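Local coordinates for protein glycoside Hydrolase (Bacteroides uniformis, PDB 5TA0) that probably hydrolyses agarose-type galactans as a family 86 glycoside hydrolase and binds neoagarooctaose in its glycan pocket, at residues A[284-289]-A[328-333]; A[339-344]-A[483-488]. All coordinates share one frame; numbering follows the deposited sequence.

How the interactions relate
Interaction 1 (284-289 with 328-333) joins two neighbouring strand ends of the parallel barrel sheet at the glycan pocket, whereas interaction 2 (339-344 with 483-488) lies farther from the chain's centre and joins the start of barrel helix 340-358 to the beta-sandwich. Half of the touching residues in interaction 1 are buried and it is held by direct backbone hydrogen bonds and an aromatic pair; interaction 2 has more exposed members and relies on ring-to-backbone packing, prolines and water. Their centres are 13 Å apart, and they touch: Tyr-333 OH lies 2.7 Å from Asp-485 OD1, a probable hydrogen bond that passes from the pocket loop to the sandwich turn.

Interaction 1. Residues A[284-289]-A[328-333]; sequences DFPCKD and AQTHDY. With GAL (beta-D-galactopyranose), chain C; AAL (3,6-anhydro-alpha-L-galactopyranose), chain B; SO4 (sulfate ion), chain E.
His-331 sets its ring between Lys-288 and Gln-329, with its edge toward Phe-285. His-331 CB lies 3.4 Å from Cys-287 O. CG and ND1 run beneath the aliphatic chain of Lys-288, whose CG stands over the ring centre, 3.9 Å from the His-331 centroid and 13° off the normal, a CH-pi contact; Gln-329 CG covers the opposite face. ND1 meets a water that also accepts from Cys-287 N and donates to Gln-329 O. CD2 faces the sugar, near galactose O1 and C2. His-331 CE1 presses on the Phe-285 face, 3.5 Å from Phe-285 CD1, and the 85° between the ring planes makes this a T-shaped stack with the histidine supplying the edge. At the tip, His-331 NE2 donates to galactose O4 over 2.9 Å. With both faces covered and both nitrogens engaged, the ring has little freedom to turn.

Gln-329 reaches the same sugar alongside Phe-285. Its CG is anti to the backbone N (chi1 176°) and the chain stays extended, which carries the amide out to the ligand: Gln-329 OE1 accepts from galactose O4 over 2.8 Å, while NE2 donates to galactose O3 and to a sulfate, probably from the crystallisation liquor. Galactose O4 thus accepts from His-331 and donates to Gln-329.

Behind the pocket the backbones are tied together. Gln-329 N donates to Asp-284 O over 2.9 Å, beside a parallel bridge of Asp-284 with Ala-328; Asp-332 N donates to Cys-287 O, and Asp-332 OD1 takes Asp-289 N on its syn lone pair at 2.8 Å. The arrangement, adjacent parallel strands whose C-terminal ends and following loops carry sugar-binding side chains, is typical of the substrate cleft of an alpha/beta-barrel glycoside hydrolase.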
loop_
_atom_site.group_PDB
_atom_site.type_symbol
_atom_site.label_atom_id
_atom_site.label_comp_id
_atom_site.label_asym_id
_atom_site.label_seq_id
_atom_site.Cartn_x
_atom_site.Cartn_y
_atom_site.Cartn_z
ATOM N N ASP A 284 -7.272 -1.354 -7.424
ATOM C CA ASP A 284 -7.522 -1.868 -8.773
ATOM C C ASP A 284 -9.023 -1.821 -9.027
ATOM O O ASP A 284 -9.826 -1.969 -8.107
ATOM C CB ASP A 284 -7.098 -3.340 -8.861
ATOM C CG ASP A 284 -5.584 -3.541 -9.005
ATOM O OD1 ASP A 284 -4.876 -2.638 -9.504
ATOM O OD2 ASP A 284 -5.130 -4.649 -8.659
ATOM N N PHE A 285 -9.368 -1.638 -10.291
ATOM C CA PHE A 285 -10.770 -1.734 -10.751
ATOM C C PHE A 285 -10.927 -2.937 -11.699
ATOM O O PHE A 285 -10.905 -2.782 -12.930
ATOM C CB PHE A 285 -11.245 -0.462 -11.474
ATOM C CG PHE A 285 -11.420 0.779 -10.622
ATOM C CD1 PHE A 285 -11.330 0.803 -9.246
ATOM C CD2 PHE A 285 -11.745 1.967 -11.265
ATOM C CE1 PHE A 285 -11.553 1.983 -8.540
ATOM C CE2 PHE A 285 -11.950 3.149 -10.579
ATOM C CZ PHE A 285 -11.865 3.147 -9.208
ATOM N N PRO A 286 -11.102 -4.147 -11.158
ATOM C CA PRO A 286 -11.263 -5.326 -12.035
ATOM C C PRO A 286 -12.584 -5.410 -12.776
ATOM O O PRO A 286 -12.674 -6.197 -13.719
ATOM C CB PRO A 286 -11.128 -6.498 -11.070
ATOM C CG PRO A 286 -11.575 -5.925 -9.752
ATOM C CD PRO A 286 -11.042 -4.538 -9.736
ATOM N N CYS A 287 -13.582 -4.639 -12.386
ATOM C CA CYS A 287 -14.919 -4.781 -12.981
ATOM C C CYS A 287 -15.751 -3.524 -12.748
ATOM O O CYS A 287 -16.586 -3.479 -11.854
ATOM C CB CYS A 287 -15.611 -6.016 -12.412
ATOM S SG CYS A 287 -15.713 -6.094 -10.620
ATOM N N LYS A 288 -15.459 -2.500 -13.537
ATOM C CA LYS A 288 -16.209 -1.245 -13.490
ATOM C C LYS A 288 -16.963 -1.122 -14.801
ATOM O O LYS A 288 -16.381 -0.775 -15.838
ATOM C CB LYS A 288 -15.291 -0.047 -13.268
ATOM C CG LYS A 288 -16.047 1.258 -13.056
ATOM C CD LYS A 288 -15.111 2.396 -12.722
ATOM C CE LYS A 288 -15.859 3.671 -12.406
ATOM N NZ LYS A 288 -16.498 4.269 -13.606
ATOM N N ASP A 289 -18.248 -1.455 -14.750
ATOM C CA ASP A 289 -19.093 -1.536 -15.959
ATOM C C ASP A 289 -18.422 -2.418 -17.026
ATOM O O ASP A 289 -18.342 -2.037 -18.210
ATOM C CB ASP A 289 -19.395 -0.140 -16.524
ATOM C CG ASP A 289 -20.114 0.756 -15.536
ATOM O OD1 ASP A 289 -21.107 0.311 -14.914
ATOM O OD2 ASP A 289 -19.694 1.925 -15.403
ATOM N N ALA A 328 -8.703 -4.193 -4.276
ATOM C CA ALA A 328 -9.601 -3.930 -5.417
ATOM C C ALA A 328 -10.890 -3.295 -4.918
ATOM O O ALA A 328 -11.353 -3.565 -3.795
ATOM C CB ALA A 328 -9.923 -5.218 -6.151
ATOM N N GLN A 329 -11.464 -2.445 -5.755
ATOM C CA GLN A 329 -12.846 -2.030 -5.606
ATOM C C GLN A 329 -13.608 -2.793 -6.678
ATOM O O GLN A 329 -13.225 -2.724 -7.839
ATOM C CB GLN A 329 -12.977 -0.523 -5.785
ATOM C CG GLN A 329 -14.417 -0.066 -5.723
ATOM C CD GLN A 329 -14.613 1.412 -5.546
ATOM O OE1 GLN A 329 -13.668 2.210 -5.626
ATOM N NE2 GLN A 329 -15.895 1.794 -5.333
ATOM N N THR A 330 -14.678 -3.464 -6.289
ATOM C CA THR A 330 -15.361 -4.420 -7.172
ATOM C C THR A 330 -16.752 -3.896 -7.595
ATOM O O THR A 330 -17.762 -4.462 -7.237
ATOM C CB THR A 330 -15.464 -5.811 -6.513
ATOM O OG1 THR A 330 -16.168 -5.727 -5.277
ATOM C CG2 THR A 330 -14.071 -6.421 -6.257
ATOM N N HIS A 331 -16.774 -2.837 -8.386
ATOM C CA HIS A 331 -18.032 -2.084 -8.646
ATOM C C HIS A 331 -19.171 -2.992 -9.089
ATOM O O HIS A 331 -20.257 -2.920 -8.549
ATOM C CB HIS A 331 -17.855 -1.071 -9.746
ATOM C CG HIS A 331 -16.841 -0.033 -9.440
ATOM N ND1 HIS A 331 -15.495 -0.248 -9.618
ATOM C CD2 HIS A 331 -16.969 1.223 -8.970
ATOM C CE1 HIS A 331 -14.833 0.835 -9.256
ATOM N NE2 HIS A 331 -15.701 1.739 -8.846
ATOM N N ASP A 332 -18.891 -3.844 -10.072
ATOM C CA ASP A 332 -19.954 -4.674 -10.661
ATOM C C ASP A 332 -20.472 -5.736 -9.710
ATOM O O ASP A 332 -21.498 -6.369 -9.998
ATOM C CB ASP A 332 -19.490 -5.331 -11.973
ATOM C CG ASP A 332 -19.197 -4.314 -13.092
ATOM O OD1 ASP A 332 -19.543 -3.133 -12.958
ATOM O OD2 ASP A 332 -18.574 -4.718 -14.100
ATOM N N TYR A 333 -19.813 -5.948 -8.565
ATOM C CA TYR A 333 -20.248 -6.894 -7.549
ATOM C C TYR A 333 -20.651 -6.247 -6.225
ATOM O O TYR A 333 -20.972 -6.941 -5.284
ATOM C CB TYR A 333 -19.138 -7.920 -7.294
ATOM C CG TYR A 333 -19.020 -8.916 -8.399
ATOM C CD1 TYR A 333 -18.296 -8.643 -9.551
ATOM C CD2 TYR A 333 -19.648 -10.145 -8.299
ATOM C CE1 TYR A 333 -18.219 -9.576 -10.583
ATOM C CE2 TYR A 333 -19.569 -11.081 -9.304
ATOM C CZ TYR A 333 -18.873 -10.790 -10.448
ATOM O OH TYR A 333 -18.799 -11.774 -11.438
HETATM C C1 GAL C . -17.809 5.151 -8.922
HETATM C C2 GAL C . -17.855 4.557 -7.530
HETATM C C3 GAL C . -16.885 5.265 -6.589
HETATM C C4 GAL C . -15.501 5.363 -7.216
HETATM C C5 GAL C . -15.610 6.002 -8.594
HETATM C C6 GAL C . -14.251 6.189 -9.238
HETATM O O1 GAL C . -18.628 4.409 -9.847
HETATM O O2 GAL C . -19.161 4.676 -6.971
HETATM O O3 GAL C . -16.902 4.512 -5.372
HETATM O O4 GAL C . -14.908 4.064 -7.353
HETATM O O5 GAL C . -16.453 5.163 -9.397
HETATM O O6 GAL C . -14.396 6.824 -10.510
HETATM C C1 AAL B . -16.445 5.220 -4.216
HETATM C C2 AAL B . -17.321 4.785 -3.042
HETATM C C3 AAL B . -16.627 5.182 -1.765
HETATM C C4 AAL B . -15.281 4.522 -1.651
HETATM C C5 AAL B . -14.543 5.333 -2.677
HETATM C C6 AAL B . -14.948 6.739 -2.307
HETATM O O2 AAL B . -17.528 3.365 -3.054
HETATM O O3 AAL B . -16.305 6.585 -1.834
HETATM O O4 AAL B . -14.750 4.805 -0.377
HETATM O O5 AAL B . -15.054 4.958 -3.959
HETATM S S SO4 E . -19.615 1.191 -5.409
HETATM O O1 SO4 E . -18.373 0.407 -5.221
HETATM O O2 SO4 E . -19.340 2.639 -5.191
HETATM O O3 SO4 E . -20.621 0.739 -4.417
HETATM O O4 SO4 E . -20.100 0.967 -6.794
HETATM O O HOH W 1 -13.879 -2.499 -10.476
#

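Interaction 2. Residues A[339-344]-A[483-488]; sequences SPYRDW and GKDGVP. With EDO (1,2-ethanediol), chain K.
Tyr-341 lays one ring face against the backbone of the turn 483-486. Asp-485 N sits 3.3 Å above the ring plane, over its centre, and Lys-484 C lies above the same face, nearer the rim. Lys-484 CA adds an off-centre CH-pi contact, 4.2 Å from the Tyr-341 centroid and 29° from its normal. With CG anti to the backbone N (chi1 -179°), the ring is laid over the turn and OH is brought to the Lys-484 chain, which crosses the ring at a slant. Tyr-341 CB itself, set by the helix backbone, lies 3.4 Å from Gly-486 O. The carboxylate of Asp-485 is inclined to the ring by 65°, and its OD1 approaches Tyr-341 CD2 to 3.7 Å. Tyr-333 OH, its partner from the pocket loop, is hydrogen-bonded to Lys-484 NZ as well. Were Tyr-341 reduced to an alanine, the Asp-485 peptide and the Lys-484 chain would probably lose the ring face they rest on, opening a gap beneath the turn.

Beyond the tyrosine the contact becomes apolar. Pro-340 CB meets Pro-488 CD at 3.7 Å and also touches Val-487 CG1; Trp-344 and Pro-488 run antiparallel past one another, CE3 of Trp-344 lying 4.1 Å from Pro-488 CB.

Water supplies the polar links. One accepts from Tyr-341 N and donates to Gly-486 O over 2.7 Å, giving a first-turn helix N-H a partner; another joins Ser-339 OG to Asp-485 OD1. Ser-339 OG additionally accepts from Arg-342 N at 3.0 Å, the N-cap bond. The turn is type II, closed by Gly-486 N to Gly-483 O, and leads from strand 472-481 to 487-495: a capped barrel-helix start packed on a beta hairpin of the neighbouring beta-sandwich, an interdomain interface.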
loop_
_atom_site.group_PDB
_atom_site.type_symbol
_atom_site.label_atom_id
_atom_site.label_comp_id
_atom_site.label_asym_id
_atom_site.label_seq_id
_atom_site.Cartn_x
_atom_site.Cartn_y
_atom_site.Cartn_z
ATOM N N SER A 339 -19.745 -13.338 -2.248
ATOM C CA SER A 339 -19.365 -14.560 -2.948
ATOM C C SER A 339 -17.892 -14.863 -2.791
ATOM O O SER A 339 -17.072 -13.944 -2.634
ATOM C CB SER A 339 -19.686 -14.490 -4.433
ATOM O OG SER A 339 -18.934 -13.490 -5.084
ATOM N N PRO A 340 -17.516 -16.133 -2.922
ATOM C CA PRO A 340 -16.109 -16.457 -2.978
ATOM C C PRO A 340 -15.400 -15.744 -4.125
ATOM O O PRO A 340 -14.242 -15.312 -3.961
ATOM C CB PRO A 340 -16.108 -17.974 -3.182
ATOM C CG PRO A 340 -17.367 -18.429 -2.493
ATOM C CD PRO A 340 -18.356 -17.348 -2.784
ATOM N N TYR A 341 -16.052 -15.600 -5.272
ATOM C CA TYR A 341 -15.445 -14.923 -6.408
ATOM C C TYR A 341 -15.107 -13.458 -6.101
ATOM O O TYR A 341 -14.013 -12.954 -6.466
ATOM C CB TYR A 341 -16.332 -15.008 -7.649
ATOM C CG TYR A 341 -15.731 -14.352 -8.852
ATOM C CD1 TYR A 341 -14.597 -14.878 -9.466
ATOM C CD2 TYR A 341 -16.279 -13.195 -9.377
ATOM C CE1 TYR A 341 -14.036 -14.269 -10.573
ATOM C CE2 TYR A 341 -15.727 -12.575 -10.486
ATOM C CZ TYR A 341 -14.603 -13.116 -11.090
ATOM O OH TYR A 341 -14.083 -12.475 -12.190
ATOM N N ARG A 342 -16.025 -12.744 -5.450
ATOM C CA ARG A 342 -15.728 -11.358 -5.120
ATOM C C ARG A 342 -14.501 -11.271 -4.204
ATOM O O ARG A 342 -13.657 -10.395 -4.399
ATOM C CB ARG A 342 -16.940 -10.698 -4.491
ATOM C CG ARG A 342 -16.787 -9.190 -4.399
ATOM C CD ARG A 342 -18.029 -8.508 -3.901
ATOM N NE ARG A 342 -18.313 -8.803 -2.507
ATOM C CZ ARG A 342 -19.481 -8.585 -1.919
ATOM N NH1 ARG A 342 -19.645 -8.911 -0.648
ATOM N NH2 ARG A 342 -20.502 -8.066 -2.591
ATOM N N ASP A 343 -14.381 -12.197 -3.265
ATOM C CA ASP A 343 -13.172 -12.272 -2.422
ATOM C C ASP A 343 -11.913 -12.540 -3.262
ATOM O O ASP A 343 -10.868 -11.926 -3.008
ATOM C CB ASP A 343 -13.304 -13.316 -1.332
ATOM C CG ASP A 343 -14.187 -12.909 -0.167
ATOM O OD1 ASP A 343 -14.575 -11.733 -0.057
ATOM O OD2 ASP A 343 -14.504 -13.821 0.636
ATOM N N TRP A 344 -11.980 -13.423 -4.262
ATOM C CA TRP A 344 -10.854 -13.662 -5.173
ATOM C C TRP A 344 -10.405 -12.365 -5.859
ATOM O O TRP A 344 -9.205 -12.065 -5.952
ATOM C CB TRP A 344 -11.186 -14.724 -6.233
ATOM C CG TRP A 344 -10.251 -14.730 -7.387
ATOM C CD1 TRP A 344 -10.501 -14.288 -8.654
ATOM C CD2 TRP A 344 -8.868 -15.107 -7.374
ATOM N NE1 TRP A 344 -9.391 -14.405 -9.436
ATOM C CE2 TRP A 344 -8.365 -14.900 -8.676
ATOM C CE3 TRP A 344 -8.004 -15.609 -6.388
ATOM C CZ2 TRP A 344 -7.042 -15.193 -9.027
ATOM C CZ3 TRP A 344 -6.672 -15.873 -6.739
ATOM C CH2 TRP A 344 -6.216 -15.667 -8.046
ATOM N N GLY A 483 -13.246 -20.057 -13.446
ATOM C CA GLY A 483 -13.422 -18.805 -14.140
ATOM C C GLY A 483 -14.317 -17.824 -13.410
ATOM O O GLY A 483 -14.465 -17.896 -12.178
ATOM N N LYS A 484 -14.919 -16.912 -14.161
ATOM C CA LYS A 484 -15.784 -15.878 -13.562
ATOM C C LYS A 484 -16.860 -16.518 -12.727
ATOM O O LYS A 484 -17.507 -17.482 -13.157
ATOM C CB LYS A 484 -16.386 -14.991 -14.642
ATOM C CG LYS A 484 -17.201 -13.807 -14.121
ATOM C CD LYS A 484 -17.596 -12.879 -15.257
ATOM C CE LYS A 484 -18.314 -11.631 -14.744
ATOM N NZ LYS A 484 -19.669 -11.930 -14.215
ATOM N N ASP A 485 -17.064 -15.979 -11.525
ATOM C CA ASP A 485 -17.980 -16.508 -10.532
ATOM C C ASP A 485 -17.618 -17.862 -9.972
ATOM O O ASP A 485 -18.439 -18.519 -9.298
ATOM C CB ASP A 485 -19.433 -16.439 -11.038
ATOM C CG ASP A 485 -19.846 -15.018 -11.336
ATOM O OD1 ASP A 485 -19.663 -14.133 -10.467
ATOM O OD2 ASP A 485 -20.305 -14.750 -12.451
ATOM N N GLY A 486 -16.347 -18.230 -10.146
ATOM C CA GLY A 486 -15.796 -19.441 -9.566
ATOM C C GLY A 486 -15.365 -19.275 -8.116
ATOM O O GLY A 486 -15.846 -18.374 -7.410
ATOM N N VAL A 487 -14.424 -20.108 -7.664
ATOM C CA VAL A 487 -13.949 -20.033 -6.271
ATOM C C VAL A 487 -12.432 -20.004 -6.191
ATOM O O VAL A 487 -11.740 -20.633 -6.996
ATOM C CB VAL A 487 -14.470 -21.197 -5.421
ATOM C CG1 VAL A 487 -15.997 -21.200 -5.394
ATOM C CG2 VAL A 487 -13.922 -22.538 -5.885
ATOM N N PRO A 488 -11.885 -19.266 -5.209
ATOM C CA PRO A 488 -10.458 -19.357 -4.979
ATOM C C PRO A 488 -10.090 -20.664 -4.301
ATOM O O PRO A 488 -10.806 -21.157 -3.425
ATOM C CB PRO A 488 -10.185 -18.156 -4.058
ATOM C CG PRO A 488 -11.444 -17.996 -3.291
ATOM C CD PRO A 488 -12.547 -18.351 -4.268
HETATM C C1 EDO K . -15.093 -18.244 -18.249
HETATM O O1 EDO K . -15.205 -19.227 -17.210
HETATM C C2 EDO K . -13.856 -17.394 -18.008
HETATM O O2 EDO K . -14.144 -16.534 -16.910
HETATM O O HOH W 2 -20.132 -14.400 -7.812
HETATM O O HOH W 3 -18.141 -17.624 -6.122
#